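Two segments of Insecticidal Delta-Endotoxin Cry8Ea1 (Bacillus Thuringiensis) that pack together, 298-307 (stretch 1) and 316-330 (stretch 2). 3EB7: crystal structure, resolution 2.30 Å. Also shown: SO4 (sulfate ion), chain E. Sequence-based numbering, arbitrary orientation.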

# COMPACT_ATOMS: atom_id res chain seq x y z
N LEU A 298 -26.83 0.90 26.53
CA LEU A 298 -25.63 0.84 25.72
C LEU A 298 -24.41 1.31 26.53
O LEU A 298 -24.33 2.49 26.95
CB LEU A 298 -25.81 1.67 24.43
CG LEU A 298 -24.69 1.82 23.38
CD1 LEU A 298 -24.29 0.46 22.76
CD2 LEU A 298 -25.08 2.89 22.29
N LYS A 299 -23.47 0.40 26.75
CA LYS A 299 -22.17 0.80 27.27
C LYS A 299 -21.19 0.86 26.10
O LYS A 299 -20.94 -0.15 25.42
CB LYS A 299 -21.65 -0.16 28.31
CG LYS A 299 -22.31 -0.09 29.61
CD LYS A 299 -21.87 -1.33 30.38
CE LYS A 299 -22.00 -1.14 31.84
NZ LYS A 299 -22.06 -2.51 32.46
N LYS A 300 -20.65 2.05 25.86
CA LYS A 300 -19.98 2.31 24.60
C LYS A 300 -18.66 3.06 24.78
O LYS A 300 -18.42 3.67 25.80
CB LYS A 300 -20.92 3.07 23.64
CG LYS A 300 -21.44 4.38 24.17
CD LYS A 300 -22.16 5.16 23.04
CE LYS A 300 -23.15 6.24 23.55
NZ LYS A 300 -22.40 7.34 24.16
N TRP A 301 -17.83 2.98 23.76
CA TRP A 301 -16.53 3.64 23.67
C TRP A 301 -16.81 5.14 23.47
O TRP A 301 -17.31 5.57 22.38
CB TRP A 301 -15.85 3.04 22.43
CG TRP A 301 -14.43 3.50 22.05
CD1 TRP A 301 -13.89 4.77 22.14
CD2 TRP A 301 -13.42 2.67 21.44
NE1 TRP A 301 -12.59 4.76 21.65
CE2 TRP A 301 -12.29 3.50 21.20
CE3 TRP A 301 -13.37 1.32 21.07
CZ2 TRP A 301 -11.10 3.00 20.64
CZ3 TRP A 301 -12.19 0.82 20.52
CH2 TRP A 301 -11.07 1.67 20.31
N ILE A 302 -16.54 5.92 24.52
CA ILE A 302 -16.71 7.39 24.50
C ILE A 302 -15.39 8.20 24.41
O ILE A 302 -15.43 9.42 24.30
CB ILE A 302 -17.55 7.94 25.71
CG1 ILE A 302 -16.83 7.67 27.04
CG2 ILE A 302 -18.95 7.41 25.69
CD1 ILE A 302 -17.47 8.38 28.28
N GLY A 303 -14.25 7.52 24.47
CA GLY A 303 -12.95 8.17 24.36
C GLY A 303 -11.87 7.13 24.50
O GLY A 303 -12.15 6.00 24.93
N HIS A 304 -10.64 7.47 24.12
CA HIS A 304 -9.50 6.57 24.27
C HIS A 304 -8.20 7.33 24.34
O HIS A 304 -8.10 8.50 23.97
CB HIS A 304 -9.43 5.51 23.15
CG HIS A 304 -9.17 6.05 21.78
ND1 HIS A 304 -10.18 6.49 20.95
CD2 HIS A 304 -8.02 6.18 21.08
CE1 HIS A 304 -9.66 6.91 19.81
NE2 HIS A 304 -8.35 6.70 19.84
N GLN A 305 -7.19 6.64 24.83
CA GLN A 305 -5.84 7.14 24.92
C GLN A 305 -5.00 6.14 24.15
O GLN A 305 -5.11 4.94 24.34
CB GLN A 305 -5.45 7.21 26.40
CG GLN A 305 -4.38 8.21 26.69
CD GLN A 305 -3.61 7.94 27.96
OE1 GLN A 305 -3.60 8.77 28.85
NE2 GLN A 305 -2.95 6.80 28.06
N ILE A 306 -4.21 6.60 23.22
CA ILE A 306 -3.49 5.69 22.35
C ILE A 306 -2.02 6.05 22.32
O ILE A 306 -1.66 7.23 22.23
CB ILE A 306 -4.10 5.65 20.89
CG1 ILE A 306 -3.33 4.66 19.99
CG2 ILE A 306 -4.18 7.07 20.26
CD1 ILE A 306 -4.07 4.30 18.73
N SER A 307 -1.16 5.04 22.41
CA SER A 307 0.28 5.24 22.33
C SER A 307 0.80 4.50 21.12
O SER A 307 0.38 3.35 20.85
CB SER A 307 1.00 4.74 23.59
OG SER A 307 0.61 5.46 24.75
N GLN A 316 4.75 8.22 21.66
CA GLN A 316 3.88 9.39 21.78
C GLN A 316 2.47 8.92 22.18
O GLN A 316 2.05 7.83 21.79
CB GLN A 316 3.86 10.19 20.47
CG GLN A 316 2.47 10.74 20.05
CD GLN A 316 2.35 11.03 18.53
OE1 GLN A 316 2.89 12.04 18.02
NE2 GLN A 316 1.64 10.15 17.81
N THR A 317 1.78 9.75 22.95
CA THR A 317 0.48 9.42 23.44
C THR A 317 -0.48 10.54 23.13
O THR A 317 -0.22 11.69 23.48
CB THR A 317 0.49 9.11 24.95
OG1 THR A 317 1.31 7.97 25.21
CG2 THR A 317 -0.89 8.79 25.45
N GLN A 318 -1.58 10.20 22.46
CA GLN A 318 -2.65 11.18 22.25
C GLN A 318 -3.95 10.66 22.85
O GLN A 318 -4.14 9.47 23.10
CB GLN A 318 -2.82 11.54 20.76
CG GLN A 318 -1.52 11.60 19.92
CD GLN A 318 -0.67 12.91 20.02
OE1 GLN A 318 -1.05 13.92 20.66
NE2 GLN A 318 0.51 12.89 19.36
N THR A 319 -4.87 11.59 23.05
CA THR A 319 -6.13 11.38 23.70
C THR A 319 -7.20 11.75 22.70
O THR A 319 -7.01 12.69 21.91
CB THR A 319 -6.17 12.29 24.95
OG1 THR A 319 -5.85 11.50 26.09
CG2 THR A 319 -7.48 12.93 25.17
N TYR A 320 -8.32 11.02 22.73
CA TYR A 320 -9.51 11.31 21.91
C TYR A 320 -10.76 11.11 22.70
O TYR A 320 -10.85 10.17 23.48
CB TYR A 320 -9.60 10.34 20.72
CG TYR A 320 -8.56 10.57 19.67
CD1 TYR A 320 -8.83 11.40 18.59
CD2 TYR A 320 -7.31 9.94 19.74
CE1 TYR A 320 -7.91 11.59 17.60
CE2 TYR A 320 -6.37 10.16 18.74
CZ TYR A 320 -6.69 11.00 17.70
OH TYR A 320 -5.80 11.24 16.70
N GLY A 321 -11.73 12.00 22.48
CA GLY A 321 -13.05 11.87 23.07
C GLY A 321 -13.09 12.25 24.53
O GLY A 321 -12.35 13.14 24.97
N THR A 322 -13.97 11.59 25.28
CA THR A 322 -14.07 11.81 26.70
C THR A 322 -13.25 10.78 27.44
O THR A 322 -13.41 9.57 27.24
CB THR A 322 -15.54 11.77 27.12
OG1 THR A 322 -16.22 12.82 26.42
CG2 THR A 322 -15.73 11.98 28.66
N THR A 323 -12.32 11.26 28.26
CA THR A 323 -11.46 10.35 29.02
C THR A 323 -11.42 10.71 30.51
O THR A 323 -10.54 10.27 31.20
CB THR A 323 -10.01 10.30 28.46
OG1 THR A 323 -9.38 11.58 28.64
CG2 THR A 323 -9.98 9.91 26.96
N SER A 324 -12.35 11.52 30.99
CA SER A 324 -12.44 11.81 32.42
C SER A 324 -13.86 12.31 32.72
O SER A 324 -14.61 12.70 31.82
CB SER A 324 -11.43 12.91 32.83
OG SER A 324 -11.79 14.17 32.24
N GLY A 325 -14.20 12.32 34.00
CA GLY A 325 -15.41 12.96 34.46
C GLY A 325 -16.47 11.94 34.77
O GLY A 325 -16.22 10.73 34.69
N SER A 326 -17.67 12.44 35.07
CA SER A 326 -18.79 11.63 35.51
C SER A 326 -19.30 10.65 34.46
O SER A 326 -19.95 9.66 34.81
CB SER A 326 -19.92 12.53 35.99
OG SER A 326 -20.37 13.42 34.97
N SER A 327 -19.04 10.92 33.17
CA SER A 327 -19.55 10.02 32.12
C SER A 327 -18.76 8.72 32.03
O SER A 327 -19.27 7.75 31.51
CB SER A 327 -19.51 10.69 30.74
OG SER A 327 -20.58 11.58 30.55
N VAL A 328 -17.52 8.72 32.50
CA VAL A 328 -16.62 7.57 32.35
C VAL A 328 -16.95 6.58 33.44
O VAL A 328 -16.74 6.86 34.63
CB VAL A 328 -15.13 8.00 32.45
CG1 VAL A 328 -14.19 6.78 32.45
CG2 VAL A 328 -14.77 8.98 31.34
N ILE A 329 -17.51 5.42 33.07
CA ILE A 329 -17.88 4.48 34.14
C ILE A 329 -16.94 3.31 34.22
O ILE A 329 -16.92 2.59 35.22
CB ILE A 329 -19.39 4.07 34.13
CG1 ILE A 329 -19.88 3.59 32.75
CG2 ILE A 329 -20.26 5.25 34.63
CD1 ILE A 329 -19.56 2.14 32.42
N ALA A 330 -16.15 3.12 33.17
CA ALA A 330 -15.17 2.05 33.13
C ALA A 330 -14.04 2.45 32.21
O ALA A 330 -14.20 3.35 31.37
CB ALA A 330 -15.82 0.72 32.70
S SO4 E . -24.12 -1.92 35.31
O1 SO4 E . -25.11 -1.83 36.38
O2 SO4 E . -22.83 -2.33 35.88
O3 SO4 E . -24.63 -2.91 34.35
O4 SO4 E . -23.92 -0.64 34.63

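Stretch 1 is a strand throughout, and its second half pairs antiparallel with residues 316-321. The contact buries 671 Å², both sides summed. Leu-298 and Lys-300 do not touch stretch 2. Lys-299 does: its long aliphatic chain brings CE to 4.1 Å from Ile-329 CD1, while its NZ makes a weak hydrogen bond to sulfate O3 at 3.2 Å. Trp-301 does not touch stretch 2; its NE1 donates to His-304 ND1 at 3.0 Å.

Ile-302 reaches the loop. Itself buried, it has the largest area covered by the other stretch. Its apolar end lies against Val-328, CD1 to CG2 4.1 Å, and its O accepts from Thr-322 N at 2.8 Å. Gly-303 faces Gly-321, CA to CA 3.9 Å. A CB on Gly-303 would clash with Thr-322 O, and one on Gly-321 with Ile-302 O; the positive phi of Gly-321 also favours glycine.

His-304 and Tyr-320 exchange two backbone hydrogen bonds, N to O, both 2.8 Å. Their rings are nearly parallel but slid apart, and Tyr-320 CB lies over one face of the imidazole. Gln-305 lies beside Thr-319, CG to OG1 3.7 Å. Ile-306 N donates to Gln-318 O at 2.9 Å, and Gln-318 N returns a bond to Ile-306 O at 3.0 Å. Ile-306 CG2 meets the Tyr-320 ring edge, 4.1 Å from CE2. At Ser-307, OG hydrogen-bonds Thr-317 OG1 at 2.6 Å; both short hydroxyl side chains share one sheet face.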